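Long-range contacts in endo-xylogalacturonan hydrolase A (Aspergillus tubingensis, PDB 4C2L), which hydrolyses xylogalacturonan, the xylose-substituted galacturonan of the hairy regions of pectin, as a secreted member of glycosyl hydrolase family 28: residues Thr262-Ile267 with Phe289-Ser294; Cys351-Ser356 with Ser376-Thr381. All coordinates share one frame; numbering follows the deposited sequence.

Contact 1: residues Thr262-Ile267 with Phe289-Ser294; sequences TKAAGI and FTVDNS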
loop_
_atom_site.group_PDB
_atom_site.type_symbol
_atom_site.label_atom_id
_atom_site.label_comp_id
_atom_site.label_asym_id
_atom_site.label_seq_id
_atom_site.Cartn_x
_atom_site.Cartn_y
_atom_site.Cartn_z
ATOM N N THR A 262 -2.204 -8.238 10.481
ATOM C CA THR A 262 -1.632 -9.592 10.540
ATOM C C THR A 262 -0.164 -9.534 10.959
ATOM O O THR A 262 0.330 -10.429 11.635
ATOM C CB THR A 262 -1.767 -10.360 9.209
ATOM O OG1 THR A 262 -1.183 -9.587 8.160
ATOM C CG2 THR A 262 -3.243 -10.666 8.884
ATOM N N LYS A 263 0.532 -8.494 10.521
ATOM C CA LYS A 263 1.874 -8.157 11.019
ATOM C C LYS A 263 1.946 -6.648 11.032
ATOM O O LYS A 263 1.299 -5.984 10.219
ATOM C CB LYS A 263 2.992 -8.768 10.154
ATOM C CG LYS A 263 3.086 -8.198 8.737
ATOM C CD LYS A 263 4.198 -8.849 7.924
ATOM C CE LYS A 263 4.358 -8.204 6.546
ATOM N NZ LYS A 263 3.228 -8.535 5.641
ATOM N N ALA A 264 2.694 -6.082 11.969
ATOM C CA ALA A 264 2.893 -4.649 11.972
ATOM C C ALA A 264 3.831 -4.276 10.825
ATOM O O ALA A 264 3.647 -3.275 10.144
ATOM C CB ALA A 264 3.466 -4.192 13.302
ATOM N N ALA A 265 4.828 -5.117 10.601
ATOM C CA ALA A 265 5.835 -4.818 9.586
ATOM C C ALA A 265 6.504 -6.096 9.168
ATOM O O ALA A 265 6.522 -7.072 9.924
ATOM C CB ALA A 265 6.862 -3.841 10.128
ATOM N N GLY A 266 7.039 -6.123 7.950
ATOM C CA GLY A 266 7.766 -7.313 7.545
ATOM C C GLY A 266 8.367 -7.246 6.163
ATOM O O GLY A 266 8.247 -6.233 5.457
ATOM N N ILE A 267 9.040 -8.343 5.821
ATOM C CA ILE A 267 9.690 -8.535 4.527
ATOM C C ILE A 267 9.252 -9.890 3.985
ATOM O O ILE A 267 9.253 -10.876 4.730
ATOM C CB ILE A 267 11.235 -8.500 4.671
ATOM C CG1 ILE A 267 11.672 -7.129 5.218
ATOM C CG2 ILE A 267 11.896 -8.761 3.307
ATOM C CD1 ILE A 267 13.129 -7.049 5.637
ATOM N N PHE A 289 7.141 2.111 15.991
ATOM C CA PHE A 289 5.891 1.414 15.728
ATOM C C PHE A 289 5.165 1.120 17.019
ATOM O O PHE A 289 5.773 0.688 18.013
ATOM C CB PHE A 289 6.114 0.081 15.024
ATOM C CG PHE A 289 6.243 0.183 13.524
ATOM C CD1 PHE A 289 7.211 0.997 12.936
ATOM C CD2 PHE A 289 5.425 -0.587 12.701
ATOM C CE1 PHE A 289 7.341 1.073 11.552
ATOM C CE2 PHE A 289 5.546 -0.518 11.308
ATOM C CZ PHE A 289 6.507 0.303 10.737
ATOM N N THR A 290 3.860 1.346 16.984
ATOM C CA THR A 290 2.974 0.909 18.050
ATOM C C THR A 290 2.177 -0.271 17.536
ATOM O O THR A 290 1.500 -0.183 16.504
ATOM C CB THR A 290 2.065 2.068 18.496
ATOM O OG1 THR A 290 2.904 3.120 18.999
ATOM C CG2 THR A 290 1.104 1.621 19.587
ATOM N N VAL A 291 2.301 -1.391 18.234
ATOM C CA VAL A 291 1.604 -2.610 17.890
ATOM C C VAL A 291 0.392 -2.707 18.830
ATOM O O VAL A 291 0.533 -2.699 20.063
ATOM C CB VAL A 291 2.536 -3.842 18.038
ATOM C CG1 VAL A 291 1.827 -5.126 17.630
ATOM C CG2 VAL A 291 3.812 -3.633 17.214
ATOM N N ASP A 292 -0.796 -2.766 18.240
ATOM C CA ASP A 292 -2.032 -2.880 19.008
ATOM C C ASP A 292 -2.823 -4.063 18.491
ATOM O O ASP A 292 -3.569 -3.949 17.516
ATOM C CB ASP A 292 -2.827 -1.573 18.907
ATOM C CG ASP A 292 -4.187 -1.639 19.600
ATOM O OD1 ASP A 292 -4.526 -2.683 20.205
ATOM O OD2 ASP A 292 -4.927 -0.635 19.498
ATOM N N ASN A 293 -2.641 -5.213 19.135
ATOM C CA ASN A 293 -3.389 -6.415 18.802
ATOM C C ASN A 293 -3.103 -6.932 17.379
ATOM O O ASN A 293 -3.953 -7.551 16.753
ATOM C CB ASN A 293 -4.908 -6.181 19.009
ATOM C CG ASN A 293 -5.684 -7.473 19.108
ATOM O OD1 ASN A 293 -5.268 -8.398 19.797
ATOM N ND2 ASN A 293 -6.819 -7.549 18.412
ATOM N N SER A 294 -1.893 -6.680 16.878
ATOM C CA SER A 294 -1.459 -7.267 15.607
ATOM C C SER A 294 -0.872 -8.658 15.849
ATOM O O SER A 294 -0.348 -8.921 16.930
ATOM C CB SER A 294 -0.460 -6.344 14.928
ATOM O OG SER A 294 -1.121 -5.147 14.532
#
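The ring of Phe289 meets Ala264 and Ala265 through its CD2-CE2 side. At the edge, near the ring plane, sits the carbonyl of Ala264, its O 3.5 Å from Phe289 CE2, where the slightly positive rim of an aromatic ring suits a carbonyl oxygen. The methyl of Ala265 comes in obliquely, with its CB 3.8 Å from the same CE2. The ring is also stacked with that of Phe328. Phe289 CG is anti to its own carbonyl carbon (chi1 -84°), which carries it from CB toward the corner at Ala264-Ala265.

The methyl of Ala264 fills the angle between two side chains: its CB lies 4.1 Å from Phe289 CD2 and 4.0 Å from Val291 CG2, while the side chain of Thr290 points away. A single methyl suits this place, where two larger residues close in. Farther along, Ser294 turns its CB toward the backbone N of Ala264, 4.3 Å away, while its hydroxyl OG is hydrogen-bonded to the N of Ser261. No hydrogen bond crosses between the two segments; the contact rests on van der Waals packing of buried groups.

This is interior packing of the right-handed parallel beta-helix of family 28. The chain corners at Ala264-Ala265 and again at Asp292-Asn293, and the contact joins PbH1 repeats 3 and 4. Phe289 also packs on Val253, Ala256 and Met258 of strand 246-259 and on Ile235 of strand 235-240, while Val291 rests on Ala297 and Ala265 on Phe298, both of strand 296-301.

Contact 2: residues Cys351-Ser356 with Ser376-Thr381; sequences CGISIS and SDLGVT
Leu378 lies side by side with Ile353 and with Ile355, its side chain pointing the same way as both, and its CD1 methyl reaches each of them. That methyl is 3.6 Å from Ile353 CG2 and 3.8 Å from Ile355 CD1. Leu378 CG stands anti to the backbone N (chi1 -179°), and the branched end beyond it comes nearer the strand than the direction of its CB would suggest. Val380 meets Ile355 differently: the two side chains cross obliquely, with Val380 CG1 3.8 Å from Ile355 CG2. Ile355 CD1, besides lying against Leu378, comes within 4.1 Å of Val380 CG2; a beta-branched residue suits the place, its two arms reaching both neighbours.

Strand 350-358 is the last one paired on its face of the parallel beta-helix, beside strand 319-329, and the loop 376-381 packs against it near the C-terminal end of the solenoid. The loop has no regular strand geometry, yet it supplies one strong backbone bond, Ile355 N to Leu378 O at 2.7 Å. The donor lies nearly on the extension of the carbonyl bond, with a C=O...N angle of 177°. The same oxygen accepts a longer CA-H contact from Ser354. Next to it Gly379 CA approaches Ile355 O at 3.5 Å in a second CA-H...O contact; a CB here would clash with that oxygen and, with phi at 110°, would also press on Leu378 O, so glycine suits this position.

At the solvent side a water donates to both Ile353 O and Asp377 OD1, so the exposed carboxylate is tied to the strand through this bridge. On the inner side Leu378 and Ile355 also rest on Leu343, Leu378 touches Cys371, and Val380 packs on Val369.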
loop_
_atom_site.group_PDB
_atom_site.type_symbol
_atom_site.label_atom_id
_atom_site.label_comp_id
_atom_site.label_asym_id
_atom_site.label_seq_id
_atom_site.Cartn_x
_atom_site.Cartn_y
_atom_site.Cartn_z
ATOM N N CYS A 351 20.943 -11.868 6.094
ATOM C CA CYS A 351 19.859 -11.480 6.992
ATOM C C CYS A 351 20.329 -10.321 7.860
ATOM O O CYS A 351 20.403 -10.433 9.086
ATOM C CB CYS A 351 19.460 -12.690 7.840
ATOM S SG CYS A 351 17.968 -12.477 8.850
ATOM N N GLY A 352 20.650 -9.202 7.218
ATOM C CA GLY A 352 21.299 -8.092 7.891
ATOM C C GLY A 352 20.291 -7.228 8.625
ATOM O O GLY A 352 20.069 -6.076 8.255
ATOM N N ILE A 353 19.700 -7.786 9.672
ATOM C CA ILE A 353 18.707 -7.057 10.464
ATOM C C ILE A 353 19.206 -6.800 11.879
ATOM O O ILE A 353 19.820 -7.673 12.502
ATOM C CB ILE A 353 17.309 -7.736 10.426
ATOM C CG1 ILE A 353 16.295 -6.981 11.308
ATOM C CG2 ILE A 353 17.375 -9.217 10.750
ATOM C CD1 ILE A 353 14.858 -7.441 11.110
ATOM N N SER A 354 18.990 -5.578 12.350
ATOM C CA SER A 354 19.335 -5.170 13.714
ATOM C C SER A 354 18.081 -4.653 14.422
ATOM O O SER A 354 17.407 -3.773 13.881
ATOM C CB SER A 354 20.402 -4.075 13.665
ATOM O OG SER A 354 20.785 -3.651 14.963
ATOM N N ILE A 355 17.800 -5.174 15.611
ATOM C CA ILE A 355 16.610 -4.811 16.354
ATOM C C ILE A 355 17.016 -4.140 17.657
ATOM O O ILE A 355 17.900 -4.637 18.366
ATOM C CB ILE A 355 15.740 -6.046 16.635
ATOM C CG1 ILE A 355 15.388 -6.747 15.319
ATOM C CG2 ILE A 355 14.472 -5.652 17.395
ATOM C CD1 ILE A 355 14.738 -8.100 15.482
ATOM N N SER A 356 16.394 -3.007 17.958
ATOM C CA SER A 356 16.639 -2.317 19.236
ATOM C C SER A 356 15.336 -1.724 19.771
ATOM O O SER A 356 14.404 -1.460 19.009
ATOM C CB SER A 356 17.686 -1.221 19.091
ATOM O OG SER A 356 17.242 -0.220 18.195
ATOM N N SER A 376 24.388 -12.895 14.462
ATOM C CA SER A 376 24.794 -12.877 15.871
ATOM C C SER A 376 24.514 -11.545 16.558
ATOM O O SER A 376 24.412 -11.494 17.779
ATOM C CB SER A 376 26.280 -13.250 15.999
ATOM O OG SER A 376 27.061 -12.479 15.096
ATOM N N ASP A 377 24.377 -10.470 15.797
ATOM C CA ASP A 377 24.156 -9.162 16.419
ATOM C C ASP A 377 22.702 -8.703 16.246
ATOM O O ASP A 377 22.428 -7.506 16.126
ATOM C CB ASP A 377 25.131 -8.117 15.846
ATOM C CG ASP A 377 24.879 -7.813 14.349
ATOM O OD1 ASP A 377 24.244 -8.636 13.652
ATOM O OD2 ASP A 377 25.330 -6.747 13.868
ATOM N N LEU A 378 21.779 -9.661 16.209
ATOM C CA LEU A 378 20.361 -9.353 15.951
ATOM C C LEU A 378 19.793 -8.331 16.937
ATOM O O LEU A 378 19.140 -7.370 16.528
ATOM C CB LEU A 378 19.520 -10.622 15.966
ATOM C CG LEU A 378 18.025 -10.430 15.693
ATOM C CD1 LEU A 378 17.805 -9.961 14.261
ATOM C CD2 LEU A 378 17.298 -11.735 15.960
ATOM N N GLY A 379 20.031 -8.549 18.230
ATOM C CA GLY A 379 19.608 -7.597 19.251
ATOM C C GLY A 379 18.469 -8.038 20.149
ATOM O O GLY A 379 18.107 -7.315 21.070
ATOM N N VAL A 380 17.888 -9.204 19.868
ATOM C CA VAL A 380 16.889 -9.840 20.732
ATOM C C VAL A 380 17.206 -11.332 20.826
ATOM O O VAL A 380 17.841 -11.893 19.929
ATOM C CB VAL A 380 15.429 -9.664 20.228
ATOM C CG1 VAL A 380 15.031 -8.194 20.189
ATOM C CG2 VAL A 380 15.209 -10.333 18.875
ATOM N N THR A 381 16.757 -11.969 21.902
ATOM C CA THR A 381 16.960 -13.408 22.088
ATOM C C THR A 381 16.099 -14.204 21.114
ATOM O O THR A 381 14.914 -13.917 20.956
ATOM C CB THR A 381 16.664 -13.840 23.543
ATOM O OG1 THR A 381 17.413 -13.011 24.436
ATOM C CG2 THR A 381 17.075 -15.291 23.774
HETATM O O HOH W 1 22.543 -7.715 11.713
#

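Overall arrangement
Both contacts belong to the same parallel beta-helix and follow one another along the chain, contact 1 being complete before contact 2 begins. Their centres are about 18 Å apart and their nearest atoms about 6 Å, without touching. Contact 1 is the more buried; its centre is about 14 Å from that of the chain, that of contact 2 about 26 Å. The side chain of Ser294 is about 10 Å from that of His233, probably an active-site residue, as in related enzymes, and Lys263 NZ hydrogen-bonds the backbone O of His233. Contact 2 lies away from the probable catalytic residues. A bound N-acetylglucosamine is about 9 Å from the side chain of Ser294, and one is about 14 Å from that of Ser354.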